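Local coordinates for protein amorpha-4,11-diene synthase (Artemisia annua, PDB 4GAX) that probably catalyses the metal-dependent cyclisation of farnesyl diphosphate to a sesquiterpene, as a plant class I terpene synthase, at residues G131-C136 with M169-E174; K264-F269 with V308-T313; K329-A334 with P352-F357. One frame throughout, in Å; residues are numbered along the deposited sequence.

Interaction 1 of 3, residues G131-C136 with M169-E174; sequences GYFVTC and MRVPGE
Cys136 and Glu174 meet through the sulfur and the carboxylate: SG of Cys136 lies 3.6 Å from CD of Glu174, and every atom of the glutamate side chain passes close to it. Farther along, Phe133 and Val171 approach from opposite directions, with CZ of Phe133 4.1 Å from CG1 of Val171 and equally near its CG2. The phenyl ring reaches across because CG is anti to the backbone N (chi1 -159°), and OE2 of Glu174 stands at the ring edge, close to its plane. No direct hydrogen bond joins the two segments; a water bridges them instead, accepting from N of Cys136 at 2.8 Å and donating to OE2 of Glu174 at 2.9 Å. Both segments are loops of the all-helical N-terminal domain of plant terpene synthases, and Glu174 closes the type II turn that begins at Val171 and is at the same time the N-cap of helix 175-194. Across that turn, N of Val171 donates a nearly straight bond (168°) to OE1 of Glu174, arriving from above the carboxylate plane. Arg128 of helix 120-129 forms a salt bridge with OE2 and also bonds to O of Val134 and O of Met169, so one guanidinium links both loops. Behind the apolar pair, helix 489-513 contributes Ile513 against Phe133 and Leu512 against Val171.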
loop_
_atom_site.group_PDB
_atom_site.type_symbol
_atom_site.label_atom_id
_atom_site.label_comp_id
_atom_site.label_asym_id
_atom_site.label_seq_id
_atom_site.Cartn_x
_atom_site.Cartn_y
_atom_site.Cartn_z
ATOM N N GLY A 131 8.488 -13.357 -1.783
ATOM C CA GLY A 131 7.884 -13.956 -2.960
ATOM C C GLY A 131 8.113 -15.456 -3.069
ATOM O O GLY A 131 7.698 -16.068 -4.054
ATOM N N TYR A 132 8.789 -16.061 -2.086
ATOM C CA TYR A 132 9.005 -17.515 -2.138
ATOM C C TYR A 132 7.819 -18.233 -1.500
ATOM O O TYR A 132 7.576 -18.083 -0.302
ATOM C CB TYR A 132 10.282 -17.929 -1.395
ATOM C CG TYR A 132 11.554 -17.327 -1.936
ATOM C CD1 TYR A 132 12.332 -16.478 -1.154
ATOM C CD2 TYR A 132 11.991 -17.617 -3.227
ATOM C CE1 TYR A 132 13.514 -15.915 -1.653
ATOM C CE2 TYR A 132 13.162 -17.060 -3.728
ATOM C CZ TYR A 132 13.919 -16.214 -2.940
ATOM O OH TYR A 132 15.089 -15.673 -3.436
ATOM N N PHE A 133 7.091 -19.014 -2.295
ATOM C CA PHE A 133 5.873 -19.687 -1.832
ATOM C C PHE A 133 6.243 -20.932 -1.012
ATOM O O PHE A 133 5.903 -22.070 -1.358
ATOM C CB PHE A 133 4.995 -20.059 -3.034
ATOM C CG PHE A 133 3.536 -20.286 -2.701
ATOM C CD1 PHE A 133 2.575 -20.229 -3.710
ATOM C CD2 PHE A 133 3.120 -20.567 -1.402
ATOM C CE1 PHE A 133 1.231 -20.450 -3.432
ATOM C CE2 PHE A 133 1.777 -20.794 -1.121
ATOM C CZ PHE A 133 0.834 -20.735 -2.135
ATOM N N VAL A 134 6.948 -20.685 0.082
ATOM C CA VAL A 134 7.302 -21.698 1.061
ATOM C C VAL A 134 6.023 -22.307 1.649
ATOM O O VAL A 134 5.017 -21.617 1.766
ATOM C CB VAL A 134 8.132 -21.000 2.157
ATOM C CG1 VAL A 134 7.728 -21.446 3.539
ATOM C CG2 VAL A 134 9.633 -21.151 1.867
ATOM N N THR A 135 6.038 -23.591 2.009
ATOM C CA THR A 135 4.807 -24.222 2.492
ATOM C C THR A 135 4.622 -24.141 4.024
ATOM O O THR A 135 5.518 -23.716 4.757
ATOM C CB THR A 135 4.732 -25.678 2.052
ATOM O OG1 THR A 135 3.362 -26.095 1.978
ATOM C CG2 THR A 135 5.436 -26.517 3.040
ATOM N N CYS A 136 3.462 -24.577 4.505
ATOM C CA CYS A 136 3.193 -24.588 5.943
ATOM C C CYS A 136 3.788 -25.753 6.724
ATOM O O CYS A 136 3.625 -25.807 7.947
ATOM C CB CYS A 136 1.687 -24.585 6.180
ATOM S SG CYS A 136 0.992 -22.983 5.931
ATOM N N MET A 169 0.276 -14.131 6.254
ATOM C CA MET A 169 0.744 -14.469 4.911
ATOM C C MET A 169 0.038 -15.685 4.361
ATOM O O MET A 169 0.438 -16.205 3.319
ATOM C CB MET A 169 2.252 -14.787 4.901
ATOM C CG MET A 169 3.102 -13.843 5.720
ATOM S SD MET A 169 3.136 -12.182 5.042
ATOM C CE MET A 169 4.005 -12.433 3.505
ATOM N N ARG A 170 -0.987 -16.165 5.049
ATOM C CA ARG A 170 -1.605 -17.422 4.643
ATOM C C ARG A 170 -2.449 -17.252 3.393
ATOM O O ARG A 170 -2.967 -16.154 3.118
ATOM C CB ARG A 170 -2.464 -17.998 5.770
ATOM C CG ARG A 170 -3.773 -17.281 5.997
ATOM C CD ARG A 170 -4.353 -17.685 7.374
ATOM N NE ARG A 170 -5.612 -17.011 7.679
ATOM C CZ ARG A 170 -5.717 -15.746 8.090
ATOM N NH1 ARG A 170 -4.637 -14.992 8.223
ATOM N NH2 ARG A 170 -6.915 -15.228 8.347
ATOM N N VAL A 171 -2.574 -18.341 2.635
ATOM C CA VAL A 171 -3.464 -18.390 1.471
ATOM C C VAL A 171 -4.684 -19.261 1.830
ATOM O O VAL A 171 -4.742 -19.806 2.945
ATOM C CB VAL A 171 -2.691 -18.898 0.226
ATOM C CG1 VAL A 171 -1.374 -18.103 0.069
ATOM C CG2 VAL A 171 -2.396 -20.403 0.339
ATOM N N PRO A 172 -5.683 -19.359 0.930
ATOM C CA PRO A 172 -6.854 -20.155 1.326
ATOM C C PRO A 172 -6.521 -21.629 1.530
ATOM O O PRO A 172 -5.728 -22.194 0.778
ATOM C CB PRO A 172 -7.803 -20.003 0.133
ATOM C CG PRO A 172 -7.439 -18.664 -0.444
ATOM C CD PRO A 172 -5.936 -18.592 -0.303
ATOM N N GLY A 173 -7.113 -22.231 2.556
ATOM C CA GLY A 173 -6.993 -23.659 2.778
ATOM C C GLY A 173 -5.857 -24.059 3.701
ATOM O O GLY A 173 -5.670 -25.248 3.954
ATOM N N GLU A 174 -5.101 -23.092 4.221
ATOM C CA GLU A 174 -3.999 -23.435 5.122
ATOM C C GLU A 174 -4.475 -23.509 6.571
ATOM O O GLU A 174 -4.355 -22.544 7.333
ATOM C CB GLU A 174 -2.814 -22.477 4.924
ATOM C CG GLU A 174 -2.211 -22.660 3.523
ATOM C CD GLU A 174 -1.059 -21.734 3.216
ATOM O OE1 GLU A 174 -1.061 -20.571 3.689
ATOM O OE2 GLU A 174 -0.145 -22.169 2.477
HETATM O O HOH W 1 1.193 -24.693 2.821
#

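Interaction 2 of 3, residues K264-F269 with V308-T313; sequences KWWKAF and VIALVT
Two neighbouring indoles, those of Trp265 and Trp266, converge on the methyl group of Ala310. CB of Ala310 stands at the benzo edge of Trp265, close to the ring plane and 4.1 Å from CZ3, whereas it meets Trp266 obliquely, at the same distance of 4.1 Å from that ring's own CZ3. The indole planes are inclined to each other by roughly 35°. CE3 of Trp266 comes within 3.7 Å of CZ3 of Trp265, lying above the Trp265 plane but beyond its rim. This is helix-to-helix packing in the C-terminal, metal-binding domain of the class I terpene synthase fold, between the C-terminal part of helix 238-269 and the middle of helix 299-322; the latter carries the aspartate-rich DDxxD sequence farther along. In both tryptophans CG is anti to the backbone N (chi1 176° and -175°), which sends the large rings across to the second helix. Both rings stop at the methyl group and do not reach the backbone of that helix, and the CA atoms of Trp266 and Ala310 remain 8.7 Å apart.

Trp265 also forms a cation-pi contact with Lys307, one residue ahead of the facing segment, and touches Thr360 of helix 351-370. At the other end of the Trp266 indole, NE1 is hydrogen-bonded to OD1 of Asp280, which helps to fix the rotation of the ring. Within helix 299-322, O of Ile309 accepts from both N and OG1 of Thr313, on opposite faces of its carbonyl plane, with OG1 at 2.8 Å.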
loop_
_atom_site.group_PDB
_atom_site.type_symbol
_atom_site.label_atom_id
_atom_site.label_comp_id
_atom_site.label_asym_id
_atom_site.label_seq_id
_atom_site.Cartn_x
_atom_site.Cartn_y
_atom_site.Cartn_z
ATOM N N LYS A 264 2.856 23.185 -4.890
ATOM C CA LYS A 264 2.992 24.344 -5.790
ATOM C C LYS A 264 2.248 24.111 -7.098
ATOM O O LYS A 264 1.520 24.982 -7.572
ATOM C CB LYS A 264 4.463 24.658 -6.080
ATOM C CG LYS A 264 5.088 25.593 -5.069
ATOM C CD LYS A 264 6.594 25.406 -4.985
ATOM C CE LYS A 264 7.110 25.833 -3.621
ATOM N NZ LYS A 264 8.590 25.717 -3.524
ATOM N N TRP A 265 2.469 22.935 -7.677
ATOM C CA TRP A 265 1.751 22.482 -8.867
ATOM C C TRP A 265 0.239 22.587 -8.688
ATOM O O TRP A 265 -0.464 23.132 -9.550
ATOM C CB TRP A 265 2.130 21.030 -9.138
ATOM C CG TRP A 265 1.414 20.350 -10.285
ATOM C CD1 TRP A 265 1.734 20.425 -11.622
ATOM C CD2 TRP A 265 0.311 19.430 -10.188
ATOM N NE1 TRP A 265 0.877 19.632 -12.358
ATOM C CE2 TRP A 265 -0.001 19.010 -11.504
ATOM C CE3 TRP A 265 -0.450 18.935 -9.116
ATOM C CZ2 TRP A 265 -1.035 18.106 -11.774
ATOM C CZ3 TRP A 265 -1.476 18.042 -9.382
ATOM C CH2 TRP A 265 -1.760 17.632 -10.701
ATOM N N TRP A 266 -0.256 22.065 -7.566
ATOM C CA TRP A 266 -1.693 22.064 -7.282
ATOM C C TRP A 266 -2.223 23.477 -7.084
ATOM O O TRP A 266 -3.298 23.833 -7.584
ATOM C CB TRP A 266 -2.004 21.198 -6.039
ATOM C CG TRP A 266 -3.479 21.058 -5.779
ATOM C CD1 TRP A 266 -4.173 21.501 -4.686
ATOM C CD2 TRP A 266 -4.451 20.469 -6.659
ATOM N NE1 TRP A 266 -5.513 21.202 -4.821
ATOM C CE2 TRP A 266 -5.708 20.575 -6.025
ATOM C CE3 TRP A 266 -4.380 19.866 -7.923
ATOM C CZ2 TRP A 266 -6.884 20.087 -6.609
ATOM C CZ3 TRP A 266 -5.540 19.378 -8.497
ATOM C CH2 TRP A 266 -6.780 19.491 -7.840
ATOM N N LYS A 267 -1.477 24.283 -6.336
ATOM C CA LYS A 267 -1.888 25.654 -6.083
ATOM C C LYS A 267 -1.964 26.456 -7.381
ATOM O O LYS A 267 -2.789 27.360 -7.513
ATOM C CB LYS A 267 -0.927 26.336 -5.108
ATOM C CG LYS A 267 -1.229 27.829 -4.905
ATOM C CD LYS A 267 -0.183 28.492 -4.018
ATOM C CE LYS A 267 -0.397 30.004 -3.944
ATOM N NZ LYS A 267 -1.760 30.332 -3.454
ATOM N N ALA A 268 -1.111 26.123 -8.347
ATOM C CA ALA A 268 -1.132 26.835 -9.623
ATOM C C ALA A 268 -2.439 26.572 -10.344
ATOM O O ALA A 268 -2.989 27.454 -11.008
ATOM C CB ALA A 268 0.033 26.392 -10.488
ATOM N N PHE A 269 -2.933 25.343 -10.208
ATOM C CA PHE A 269 -4.166 24.941 -10.864
ATOM C C PHE A 269 -5.374 25.741 -10.362
ATOM O O PHE A 269 -6.362 25.931 -11.099
ATOM C CB PHE A 269 -4.388 23.429 -10.716
ATOM C CG PHE A 269 -5.681 22.958 -11.313
ATOM C CD1 PHE A 269 -5.941 23.150 -12.665
ATOM C CD2 PHE A 269 -6.642 22.329 -10.531
ATOM C CE1 PHE A 269 -7.151 22.732 -13.229
ATOM C CE2 PHE A 269 -7.851 21.902 -11.090
ATOM C CZ PHE A 269 -8.101 22.109 -12.440
ATOM N N VAL A 308 -1.538 12.031 -11.027
ATOM C CA VAL A 308 -2.562 11.228 -11.678
ATOM C C VAL A 308 -3.734 10.986 -10.730
ATOM O O VAL A 308 -4.896 11.063 -11.138
ATOM C CB VAL A 308 -1.989 9.889 -12.208
ATOM C CG1 VAL A 308 -3.091 8.989 -12.707
ATOM C CG2 VAL A 308 -0.989 10.159 -13.336
ATOM N N ILE A 309 -3.440 10.725 -9.459
ATOM C CA ILE A 309 -4.518 10.572 -8.472
ATOM C C ILE A 309 -5.335 11.868 -8.314
ATOM O O ILE A 309 -6.575 11.834 -8.188
ATOM C CB ILE A 309 -3.976 10.050 -7.115
ATOM C CG1 ILE A 309 -3.421 8.641 -7.308
ATOM C CG2 ILE A 309 -5.070 10.055 -6.043
ATOM C CD1 ILE A 309 -2.593 8.107 -6.125
ATOM N N ALA A 310 -4.659 13.017 -8.352
ATOM C CA ALA A 310 -5.376 14.290 -8.317
ATOM C C ALA A 310 -6.263 14.432 -9.551
ATOM O O ALA A 310 -7.375 14.951 -9.465
ATOM C CB ALA A 310 -4.404 15.458 -8.221
ATOM N N LEU A 311 -5.784 13.947 -10.698
ATOM C CA LEU A 311 -6.567 14.045 -11.946
ATOM C C LEU A 311 -7.781 13.116 -11.944
ATOM O O LEU A 311 -8.855 13.471 -12.445
ATOM C CB LEU A 311 -5.689 13.730 -13.151
ATOM C CG LEU A 311 -4.703 14.812 -13.589
ATOM C CD1 LEU A 311 -3.808 14.205 -14.676
ATOM C CD2 LEU A 311 -5.480 16.020 -14.132
ATOM N N VAL A 312 -7.590 11.926 -11.378
ATOM C CA VAL A 312 -8.651 10.941 -11.212
ATOM C C VAL A 312 -9.744 11.489 -10.303
ATOM O O VAL A 312 -10.936 11.353 -10.579
ATOM C CB VAL A 312 -8.082 9.645 -10.582
ATOM C CG1 VAL A 312 -9.203 8.758 -10.067
ATOM C CG2 VAL A 312 -7.223 8.915 -11.585
ATOM N N THR A 313 -9.320 12.100 -9.208
ATOM C CA THR A 313 -10.237 12.711 -8.264
ATOM C C THR A 313 -11.098 13.765 -8.962
ATOM O O THR A 313 -12.320 13.789 -8.783
ATOM C CB THR A 313 -9.459 13.331 -7.082
ATOM O OG1 THR A 313 -8.679 12.311 -6.437
ATOM C CG2 THR A 313 -10.406 13.950 -6.079
#

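Interaction 3 of 3, residues K329-A334 with P352-F357; sequences KIFTEA and PIYKLF
Near the C-terminal end of helix 325-337, the carbonyl of Ala334 receives the phenol of Tyr354, which reaches across from the start of helix 351-370. OH of Tyr354 donates to O of Ala334 at 2.6 Å. The hydroxyl approaches from above the carbonyl plane, 46° out of it, with an angle of 130° at the oxygen, and so does not lie on a lone pair. The carbonyl oxygen itself is near the plane of the tyrosine ring, at its edge. CB of Ala334, by contrast, stands above the ring plane, just beyond the rim at CE1 of Tyr354 (3.7 Å). With CG anti to the backbone N (chi1 -166°), Tyr354 projects directly toward the other helix.

The two helices are consecutive in the helical bundle of the metal-binding domain, joined by a short, mostly non-helical connection. That connection takes part in the packing: Ile346 touches both Ala334 and Tyr354, Cys342 touches Tyr354, and N of Ser339 shares a hydrogen bond with the phenol oxygen. The hydroxyl is therefore held from two directions in a buried setting, joining the last turns of one helix, the loop after it and the first turns of the next. Phe331, one turn before Ala334, extends the apolar part, with CE1 4.2 Å from CD1 of Tyr354 and near the plane of the tyrosine ring at its edge; on its own side Phe331 also rests on Tyr319 of helix 299-322.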
loop_
_atom_site.group_PDB
_atom_site.type_symbol
_atom_site.label_atom_id
_atom_site.label_comp_id
_atom_site.label_asym_id
_atom_site.label_seq_id
_atom_site.Cartn_x
_atom_site.Cartn_y
_atom_site.Cartn_z
ATOM N N LYS A 329 -20.440 12.539 -22.511
ATOM C CA LYS A 329 -20.208 11.929 -23.819
ATOM C C LYS A 329 -19.118 12.666 -24.597
ATOM O O LYS A 329 -18.214 12.040 -25.158
ATOM C CB LYS A 329 -21.504 11.915 -24.645
ATOM C CG LYS A 329 -21.325 11.353 -26.044
ATOM C CD LYS A 329 -21.912 9.952 -26.172
ATOM C CE LYS A 329 -23.360 9.992 -26.659
ATOM N NZ LYS A 329 -23.496 9.639 -28.104
ATOM N N ILE A 330 -19.217 13.995 -24.633
ATOM C CA ILE A 330 -18.221 14.832 -25.300
ATOM C C ILE A 330 -16.841 14.733 -24.627
ATOM O O ILE A 330 -15.811 14.637 -25.301
ATOM C CB ILE A 330 -18.659 16.308 -25.313
ATOM C CG1 ILE A 330 -19.956 16.479 -26.104
ATOM C CG2 ILE A 330 -17.580 17.180 -25.921
ATOM C CD1 ILE A 330 -20.539 17.879 -26.025
ATOM N N PHE A 331 -16.816 14.778 -23.300
ATOM C CA PHE A 331 -15.541 14.703 -22.586
ATOM C C PHE A 331 -14.834 13.372 -22.867
ATOM O O PHE A 331 -13.614 13.335 -23.063
ATOM C CB PHE A 331 -15.740 14.920 -21.079
ATOM C CG PHE A 331 -14.451 15.112 -20.312
ATOM C CD1 PHE A 331 -13.852 16.365 -20.234
ATOM C CD2 PHE A 331 -13.840 14.043 -19.673
ATOM C CE1 PHE A 331 -12.655 16.546 -19.518
ATOM C CE2 PHE A 331 -12.640 14.217 -18.953
ATOM C CZ PHE A 331 -12.052 15.474 -18.883
ATOM N N THR A 332 -15.608 12.289 -22.892
ATOM C CA THR A 332 -15.071 10.960 -23.179
ATOM C C THR A 332 -14.415 10.873 -24.564
ATOM O O THR A 332 -13.362 10.252 -24.713
ATOM C CB THR A 332 -16.165 9.886 -23.086
ATOM O OG1 THR A 332 -16.731 9.890 -21.766
ATOM C CG2 THR A 332 -15.586 8.502 -23.401
ATOM N N GLU A 333 -15.031 11.480 -25.576
ATOM C CA GLU A 333 -14.443 11.461 -26.917
ATOM C C GLU A 333 -13.176 12.312 -26.955
ATOM O O GLU A 333 -12.196 11.956 -27.618
ATOM C CB GLU A 333 -15.450 11.921 -27.982
ATOM C CG GLU A 333 -14.874 11.990 -29.394
ATOM C CD GLU A 333 -14.184 10.698 -29.824
ATOM O OE1 GLU A 333 -14.750 9.606 -29.589
ATOM O OE2 GLU A 333 -13.071 10.775 -30.397
ATOM N N ALA A 334 -13.198 13.431 -26.235
ATOM C CA ALA A 334 -12.010 14.266 -26.099
ATOM C C ALA A 334 -10.859 13.480 -25.458
ATOM O O ALA A 334 -9.690 13.653 -25.822
ATOM C CB ALA A 334 -12.327 15.500 -25.285
ATOM N N PRO A 352 -10.418 23.676 -18.169
ATOM C CA PRO A 352 -9.204 23.696 -17.331
ATOM C C PRO A 352 -8.695 22.305 -16.978
ATOM O O PRO A 352 -7.491 22.084 -16.869
ATOM C CB PRO A 352 -9.664 24.407 -16.046
ATOM C CG PRO A 352 -10.856 25.246 -16.487
ATOM C CD PRO A 352 -11.538 24.414 -17.547
ATOM N N ILE A 353 -9.610 21.363 -16.805
ATOM C CA ILE A 353 -9.230 20.030 -16.361
ATOM C C ILE A 353 -8.621 19.272 -17.538
ATOM O O ILE A 353 -7.689 18.494 -17.371
ATOM C CB ILE A 353 -10.442 19.255 -15.776
ATOM C CG1 ILE A 353 -11.067 20.035 -14.608
ATOM C CG2 ILE A 353 -10.016 17.856 -15.314
ATOM C CD1 ILE A 353 -11.953 21.250 -14.995
ATOM N N TYR A 354 -9.150 19.510 -18.735
ATOM C CA TYR A 354 -8.596 18.865 -19.914
ATOM C C TYR A 354 -7.176 19.361 -20.125
ATOM O O TYR A 354 -6.282 18.579 -20.443
ATOM C CB TYR A 354 -9.447 19.124 -21.161
ATOM C CG TYR A 354 -9.097 18.203 -22.316
ATOM C CD1 TYR A 354 -9.524 16.877 -22.327
ATOM C CD2 TYR A 354 -8.332 18.653 -23.389
ATOM C CE1 TYR A 354 -9.206 16.027 -23.375
ATOM C CE2 TYR A 354 -8.010 17.811 -24.447
ATOM C CZ TYR A 354 -8.448 16.502 -24.435
ATOM O OH TYR A 354 -8.121 15.663 -25.477
ATOM N N LYS A 355 -6.982 20.661 -19.934
ATOM C CA LYS A 355 -5.657 21.284 -20.040
ATOM C C LYS A 355 -4.659 20.749 -19.016
ATOM O O LYS A 355 -3.516 20.416 -19.364
ATOM C CB LYS A 355 -5.793 22.800 -19.875
ATOM C CG LYS A 355 -4.469 23.564 -19.895
ATOM C CD LYS A 355 -3.760 23.454 -21.244
ATOM C CE LYS A 355 -2.508 24.350 -21.281
ATOM N NZ LYS A 355 -1.455 23.798 -22.183
ATOM N N LEU A 356 -5.070 20.680 -17.752
ATOM C CA LEU A 356 -4.193 20.130 -16.711
ATOM C C LEU A 356 -3.834 18.691 -17.031
ATOM O O LEU A 356 -2.674 18.281 -16.894
ATOM C CB LEU A 356 -4.869 20.188 -15.334
ATOM C CG LEU A 356 -3.975 19.794 -14.149
ATOM C CD1 LEU A 356 -2.971 20.906 -13.852
ATOM C CD2 LEU A 356 -4.822 19.490 -12.911
ATOM N N PHE A 357 -4.840 17.924 -17.441
ATOM C CA PHE A 357 -4.657 16.518 -17.808
ATOM C C PHE A 357 -3.676 16.378 -18.982
ATOM O O PHE A 357 -2.726 15.604 -18.914
ATOM C CB PHE A 357 -6.026 15.937 -18.175
ATOM C CG PHE A 357 -5.997 14.511 -18.650
ATOM C CD1 PHE A 357 -6.259 13.469 -17.778
ATOM C CD2 PHE A 357 -5.772 14.212 -19.986
ATOM C CE1 PHE A 357 -6.268 12.156 -18.227
ATOM C CE2 PHE A 357 -5.772 12.896 -20.427
ATOM C CZ PHE A 357 -6.013 11.873 -19.549
#

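How the interactions relate
From the N terminus the three contacts follow in series, with none nested in or crossing another. Interaction 1 closes a 32-residue loop within the N-terminal domain. Interaction 2 then spans 38 mostly helical residues to bring helix 238-269 against helix 299-322, and interaction 3 closes a shorter loop, 17 residues between its segments, around the turn from helix 325-337 to helix 351-370. Interaction 1 lies on the opposite side of the chain's centre from the other two, its centre about 40 Å from that of interaction 2. Interactions 2 and 3 touch: CD2 of Leu311 packs 3.7 Å from CD2 of Leu356, and Phe269 lies against Pro352 and Leu356, so helix 351-370 joins both.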